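Local structure of sugar ABC transporter substrate-binding protein (Treponema pallidum subsp. pallidum, 5U2P) at residues Ile177-Thr185 and Arg260-Gly268; Glu186-Ala194 and Ala389-Ala397. The protein probably binds a small ligand, perhaps a sugar, in the periplasm as the substrate-binding component of an ABC transporter, although its ligand is not established. All coordinates share one frame; numbering follows the deposited sequence.

How the contacts relate
Contact 1 is a parallel strand pairing in a six-stranded mixed sheet, and contact 2 packs a loop against the start of helix 191-214, which follows strand 178-181 of contact 1, so the two are neighbours in the same lobe with centres about 18 Å apart. Residues 177-185 run straight on into 186-194, and the joint is tied by a probable hydrogen bond of 2.8 Å from His-190 NE2 to Ser-183 O. Packing adds to it: Leu-182 CB lies 3.6 Å from His-190 CE1, and Phe-267 CE2 lies 3.8 Å from Thr-191 O. The segments alternate along the chain. Contact 1 rests on strand pairing and contact 2 on side-chain packing; neither has a ligand among its atoms.

Contact 1. Residues Ile177-Thr185 and Arg260-Gly268; sequences IVPLALSTT and RDRIAMYFG
Asp-261, the C' residue of the Schellman motif that ends helix 251-258, meets the CD1 methyl of Ile-177 through its carbonyl oxygen, while its carboxylate turns to Arg-280. Arg-262 O then accepts from Val-178 N (3.1 Å). On the face shared with Val-178 and Tyr-266, Ile-263 presses CG2 on Ala-181 CB at 3.5 Å, tighter than usual van der Waals contact. The chain turns a corner at Ala-264, opposite the corner at Pro-179 and Leu-180, and two weak bonds span this break: Ala-264 N to Val-178 O and Met-265 N to Pro-179 O. Met-265 bends at chi3 (-69°), bringing CE to 3.4 Å from Pro-179 O; Met-265 O accepts from Ala-181 N at 2.8 Å. Tyr-266 has CG anti to its N (chi1 168°), and the ring runs past Ala-181 O to Ser-183; Ser-183 OG, in the plane of the ring at its edge, hydrogen-bonds to Tyr-266 OH at 2.7 Å. Phe-267 N binds Ala-181 O, and a water joins Phe-267 O to Ser-183 N. This parallel pair extends the mixed sheet of one lobe, consistent with the two-lobed fold of periplasmic solute-binding proteins: strand 138-145 flanks 263-267 antiparallel, helix 160-172 packs on Ile-177, Pro-179, Ala-264 and Met-265, and helix 191-214 meets Leu-182 and Phe-267.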
# COMPACT_ATOMS: atom_id res chain seq x y z
N ILE A 177 19.60 16.85 14.99
CA ILE A 177 19.07 15.69 14.28
C ILE A 177 17.67 15.36 14.74
O ILE A 177 17.47 14.95 15.88
CB ILE A 177 19.97 14.46 14.49
CG1 ILE A 177 21.35 14.73 13.90
CG2 ILE A 177 19.31 13.20 13.87
CD1 ILE A 177 22.33 13.57 14.03
N VAL A 178 16.70 15.51 13.84
CA VAL A 178 15.31 15.24 14.19
C VAL A 178 15.13 13.75 14.42
O VAL A 178 15.65 12.91 13.66
CB VAL A 178 14.35 15.75 13.11
CG1 VAL A 178 12.91 15.39 13.45
CG2 VAL A 178 14.49 17.25 12.98
N PRO A 179 14.43 13.39 15.52
CA PRO A 179 14.46 11.97 15.87
C PRO A 179 13.64 11.11 14.91
O PRO A 179 14.17 10.15 14.34
CB PRO A 179 13.85 11.94 17.29
CG PRO A 179 13.83 13.38 17.76
CD PRO A 179 13.65 14.17 16.49
N LEU A 180 12.36 11.46 14.73
CA LEU A 180 11.46 10.72 13.84
C LEU A 180 10.76 11.67 12.88
O LEU A 180 9.83 12.38 13.26
CB LEU A 180 10.42 9.93 14.64
CG LEU A 180 9.42 9.08 13.85
CD1 LEU A 180 10.12 8.04 13.02
CD2 LEU A 180 8.41 8.41 14.79
N ALA A 181 11.21 11.65 11.64
CA ALA A 181 10.66 12.48 10.59
C ALA A 181 9.47 11.83 9.86
O ALA A 181 9.41 10.60 9.66
CB ALA A 181 11.76 12.81 9.58
N LEU A 182 8.53 12.69 9.49
CA LEU A 182 7.31 12.34 8.75
C LEU A 182 7.15 13.31 7.60
O LEU A 182 7.54 14.47 7.71
CB LEU A 182 6.08 12.41 9.67
CG LEU A 182 6.15 11.59 10.96
CD1 LEU A 182 4.94 11.88 11.82
CD2 LEU A 182 6.22 10.08 10.66
N SER A 183 6.59 12.83 6.50
CA SER A 183 6.35 13.66 5.34
C SER A 183 4.86 13.84 5.07
O SER A 183 4.02 13.00 5.42
CB SER A 183 7.05 13.06 4.11
OG SER A 183 6.56 11.79 3.79
N THR A 184 4.54 14.95 4.43
CA THR A 184 3.15 15.32 4.22
C THR A 184 2.48 14.39 3.21
O THR A 184 3.12 13.91 2.29
CB THR A 184 3.03 16.77 3.73
OG1 THR A 184 1.66 17.19 3.79
CG2 THR A 184 3.54 16.92 2.31
N THR A 185 1.18 14.15 3.41
CA THR A 185 0.37 13.41 2.47
C THR A 185 -0.87 14.21 2.10
O THR A 185 -1.16 15.23 2.72
CB THR A 185 -0.11 12.06 3.04
OG1 THR A 185 -1.14 12.33 4.00
CG2 THR A 185 1.04 11.29 3.71
N ARG A 260 21.68 14.28 4.20
CA ARG A 260 22.67 15.12 4.90
C ARG A 260 22.80 14.77 6.40
O ARG A 260 23.31 15.56 7.20
CB ARG A 260 22.32 16.59 4.72
CG ARG A 260 22.56 17.08 3.31
CD ARG A 260 21.91 18.41 3.02
NE ARG A 260 22.28 18.90 1.70
CZ ARG A 260 21.84 18.39 0.55
NH1 ARG A 260 21.00 17.36 0.53
NH2 ARG A 260 22.26 18.91 -0.60
N ASP A 261 22.37 13.57 6.75
CA ASP A 261 22.50 13.04 8.11
C ASP A 261 21.79 13.93 9.14
O ASP A 261 22.23 14.04 10.28
CB ASP A 261 23.99 12.87 8.51
CG ASP A 261 24.72 11.79 7.73
OD1 ASP A 261 24.11 11.04 6.93
OD2 ASP A 261 25.94 11.67 7.93
N ARG A 262 20.68 14.55 8.73
CA ARG A 262 19.93 15.42 9.64
C ARG A 262 18.67 14.74 10.20
O ARG A 262 17.94 15.34 11.01
CB ARG A 262 19.54 16.72 8.93
CG ARG A 262 20.70 17.59 8.60
CD ARG A 262 20.29 18.69 7.68
NE ARG A 262 21.46 19.43 7.26
CZ ARG A 262 21.46 20.39 6.33
NH1 ARG A 262 20.35 20.73 5.71
NH2 ARG A 262 22.61 20.98 6.02
N ILE A 263 18.44 13.50 9.77
CA ILE A 263 17.31 12.68 10.24
C ILE A 263 17.74 11.24 10.59
O ILE A 263 18.27 10.52 9.75
CB ILE A 263 16.21 12.55 9.18
CG1 ILE A 263 15.73 13.91 8.72
CG2 ILE A 263 15.03 11.68 9.71
CD1 ILE A 263 14.76 13.82 7.54
N ALA A 264 17.45 10.82 11.81
CA ALA A 264 17.83 9.48 12.26
C ALA A 264 16.88 8.43 11.70
O ALA A 264 17.32 7.38 11.22
CB ALA A 264 17.83 9.41 13.78
N MET A 265 15.59 8.74 11.78
CA MET A 265 14.52 7.82 11.43
C MET A 265 13.45 8.53 10.61
O MET A 265 13.12 9.68 10.88
CB MET A 265 13.88 7.23 12.68
CG MET A 265 14.78 6.34 13.49
SD MET A 265 13.95 5.69 14.95
CE MET A 265 13.79 7.18 15.93
N TYR A 266 12.91 7.82 9.62
CA TYR A 266 11.79 8.30 8.83
C TYR A 266 10.75 7.20 8.79
O TYR A 266 11.08 6.06 8.51
CB TYR A 266 12.24 8.68 7.41
CG TYR A 266 11.05 8.89 6.49
CD1 TYR A 266 10.31 10.06 6.55
CD2 TYR A 266 10.63 7.89 5.63
CE1 TYR A 266 9.20 10.25 5.71
CE2 TYR A 266 9.54 8.07 4.82
CZ TYR A 266 8.83 9.24 4.86
OH TYR A 266 7.74 9.36 4.04
N PHE A 267 9.49 7.50 9.13
CA PHE A 267 8.42 6.53 8.95
C PHE A 267 7.54 6.92 7.77
O PHE A 267 7.03 8.03 7.69
CB PHE A 267 7.52 6.38 10.18
CG PHE A 267 6.48 5.33 9.98
CD1 PHE A 267 6.82 3.99 10.09
CD2 PHE A 267 5.19 5.65 9.56
CE1 PHE A 267 5.90 3.00 9.84
CE2 PHE A 267 4.27 4.67 9.32
CZ PHE A 267 4.62 3.34 9.46
N GLY A 268 7.38 5.98 6.85
CA GLY A 268 6.56 6.21 5.69
C GLY A 268 6.79 5.20 4.60
O GLY A 268 7.25 4.07 4.84
O HOH W 1 5.57 10.14 6.83

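Contact 2. Residues Glu186-Ala194 and Ala389-Ala397; sequences ESFPHTLLA and ASVFPDFAA
Phe-188 and Asp-394 stack where the 389-397 loop packs against the N-terminal end of helix 191-214; an inverse gamma turn, centred on Asp-394, and an ST turn at Ser-390 shape the loop. On the other segment, Phe-188 and cis-Pro-189 lead into the helix, with His-190 at its N-cap position.

The aromatic interaction is a CH-pi contact. Asp-394 CB sits 3.5 Å from the centroid of the Phe-188 ring and only 9° off its normal, and the carboxylate continues over the same ring with its plane 7° from parallel. With Asp-394 CG anti to the backbone N (chi1 -176°), the carboxylate lies out over the CE2-CZ side of the ring, Asp-394 CG 3.5 Å from Phe-188 CE2. Asp-394 OD1 makes a long, weak ion pair with Arg-247.

Apolar contacts run through Pro-189 and Leu-193. Pro-189 CD meets Phe-392 CB at 3.6 Å, the two side chains crossing at a slant, and Pro-189 CB faces the edge of the Phe-395 ring. Leu-193, one turn into the helix, crosses Phe-395 at about a right angle. Phe-395 also makes an edge-to-face pair with Trp-220 and touches helix 406-417, while Phe-392 reaches Val-210 and Ala-213 near the far end of helix 191-214. The loop thus lies against helices 191-214 and 406-417.

Polar atoms act mainly within the loop or outside the contact. Phe-188 O lies near the plane of the Phe-392 ring, at its edge, 3.4 Å from Phe-392 CD2. Ser-390 OG, which bonds to Ala-382 O, also accepts from Phe-392 N at 3.0 Å.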
# COMPACT_ATOMS: atom_id res chain seq x y z
N GLU A 186 -1.59 13.69 1.11
CA GLU A 186 -2.87 14.23 0.68
C GLU A 186 -4.06 13.45 1.27
O GLU A 186 -5.17 13.47 0.72
CB GLU A 186 -2.95 14.19 -0.85
CG GLU A 186 -1.94 15.07 -1.56
CD GLU A 186 -2.35 16.53 -1.58
OE1 GLU A 186 -2.25 17.19 -0.52
OE2 GLU A 186 -2.78 17.01 -2.65
N SER A 187 -3.84 12.77 2.40
CA SER A 187 -4.89 11.99 3.06
C SER A 187 -4.89 12.14 4.58
O SER A 187 -3.93 12.63 5.18
CB SER A 187 -4.76 10.51 2.67
OG SER A 187 -3.41 10.08 2.69
N PHE A 188 -6.03 11.79 5.18
CA PHE A 188 -6.15 11.69 6.63
C PHE A 188 -6.51 10.24 6.95
O PHE A 188 -7.14 9.57 6.13
CB PHE A 188 -7.24 12.63 7.21
CG PHE A 188 -6.96 14.09 7.01
CD1 PHE A 188 -7.99 14.98 6.75
CD2 PHE A 188 -5.68 14.58 7.10
CE1 PHE A 188 -7.74 16.33 6.55
CE2 PHE A 188 -5.41 15.93 6.91
CZ PHE A 188 -6.45 16.80 6.63
N PRO A 189 -6.10 9.74 8.11
CA PRO A 189 -5.14 10.36 9.02
C PRO A 189 -3.77 10.25 8.38
O PRO A 189 -3.66 9.61 7.32
CB PRO A 189 -5.25 9.52 10.29
CG PRO A 189 -5.68 8.17 9.80
CD PRO A 189 -6.52 8.40 8.58
N HIS A 190 -2.77 10.88 8.97
CA HIS A 190 -1.41 10.74 8.48
C HIS A 190 -0.96 9.27 8.53
O HIS A 190 -1.41 8.50 9.35
CB HIS A 190 -0.44 11.61 9.28
CG HIS A 190 0.94 11.57 8.73
ND1 HIS A 190 1.90 10.71 9.22
CD2 HIS A 190 1.49 12.21 7.68
CE1 HIS A 190 3.01 10.85 8.50
NE2 HIS A 190 2.78 11.75 7.56
N THR A 191 -0.05 8.92 7.62
CA THR A 191 0.53 7.59 7.54
C THR A 191 0.88 6.90 8.86
O THR A 191 0.66 5.71 9.02
CB THR A 191 1.85 7.67 6.70
OG1 THR A 191 1.65 8.51 5.55
CG2 THR A 191 2.32 6.31 6.29
N LEU A 192 1.51 7.64 9.77
CA LEU A 192 1.91 7.08 11.05
C LEU A 192 0.72 6.56 11.84
O LEU A 192 0.69 5.40 12.28
CB LEU A 192 2.66 8.14 11.89
CG LEU A 192 3.03 7.75 13.31
CD1 LEU A 192 3.91 6.56 13.27
CD2 LEU A 192 3.74 8.91 14.00
N LEU A 193 -0.28 7.41 12.02
CA LEU A 193 -1.46 6.99 12.76
C LEU A 193 -2.26 5.97 11.95
O LEU A 193 -2.83 5.02 12.52
CB LEU A 193 -2.33 8.20 13.13
CG LEU A 193 -3.45 7.93 14.13
CD1 LEU A 193 -2.90 7.31 15.42
CD2 LEU A 193 -4.20 9.23 14.42
N ALA A 194 -2.31 6.14 10.64
CA ALA A 194 -2.99 5.18 9.76
C ALA A 194 -2.42 3.77 9.93
O ALA A 194 -3.16 2.79 10.04
CB ALA A 194 -2.90 5.62 8.32
N ALA A 389 -12.36 15.73 0.20
CA ALA A 389 -12.62 15.82 1.63
C ALA A 389 -12.63 14.44 2.29
O ALA A 389 -13.57 13.68 2.12
CB ALA A 389 -13.94 16.51 1.87
N SER A 390 -11.57 14.14 3.04
CA SER A 390 -11.38 12.81 3.62
C SER A 390 -12.50 12.38 4.56
O SER A 390 -13.12 13.21 5.23
CB SER A 390 -10.06 12.77 4.39
OG SER A 390 -9.87 11.49 4.96
N VAL A 391 -12.76 11.08 4.62
CA VAL A 391 -13.75 10.54 5.56
C VAL A 391 -13.16 10.39 6.96
O VAL A 391 -13.89 10.08 7.90
CB VAL A 391 -14.29 9.16 5.11
CG1 VAL A 391 -14.96 9.25 3.75
CG2 VAL A 391 -13.17 8.10 5.08
N PHE A 392 -11.86 10.63 7.08
CA PHE A 392 -11.17 10.49 8.36
C PHE A 392 -10.77 11.84 8.92
O PHE A 392 -10.51 12.79 8.17
CB PHE A 392 -9.92 9.62 8.21
CG PHE A 392 -10.22 8.16 7.97
CD1 PHE A 392 -11.00 7.45 8.88
CD2 PHE A 392 -9.73 7.51 6.86
CE1 PHE A 392 -11.28 6.12 8.68
CE2 PHE A 392 -10.02 6.17 6.65
CZ PHE A 392 -10.79 5.47 7.56
N PRO A 393 -10.69 11.91 10.25
CA PRO A 393 -10.29 13.18 10.87
C PRO A 393 -8.82 13.46 10.74
O PRO A 393 -8.01 12.54 10.70
CB PRO A 393 -10.65 12.97 12.35
CG PRO A 393 -11.51 11.76 12.40
CD PRO A 393 -11.05 10.91 11.27
N ASP A 394 -8.47 14.74 10.70
CA ASP A 394 -7.08 15.17 10.85
C ASP A 394 -6.77 15.21 12.34
O ASP A 394 -6.79 16.27 12.97
CB ASP A 394 -6.89 16.53 10.20
CG ASP A 394 -5.45 17.00 10.22
OD1 ASP A 394 -4.55 16.19 10.55
OD2 ASP A 394 -5.23 18.18 9.89
N PHE A 395 -6.54 14.03 12.93
CA PHE A 395 -6.28 13.92 14.36
C PHE A 395 -5.12 14.80 14.84
O PHE A 395 -5.17 15.34 15.95
CB PHE A 395 -5.99 12.46 14.72
CG PHE A 395 -7.20 11.61 14.80
CD1 PHE A 395 -8.15 11.83 15.78
CD2 PHE A 395 -7.39 10.56 13.92
CE1 PHE A 395 -9.27 11.04 15.86
CE2 PHE A 395 -8.51 9.76 14.00
CZ PHE A 395 -9.45 10.00 14.97
N ALA A 396 -4.08 14.94 14.03
CA ALA A 396 -2.91 15.70 14.45
C ALA A 396 -3.26 17.17 14.70
O ALA A 396 -2.62 17.84 15.51
CB ALA A 396 -1.77 15.60 13.42
N ALA A 397 -4.29 17.66 14.01
CA ALA A 397 -4.72 19.03 14.19
C ALA A 397 -5.29 19.26 15.59
O ALA A 397 -5.32 20.39 16.06
CB ALA A 397 -5.75 19.39 13.15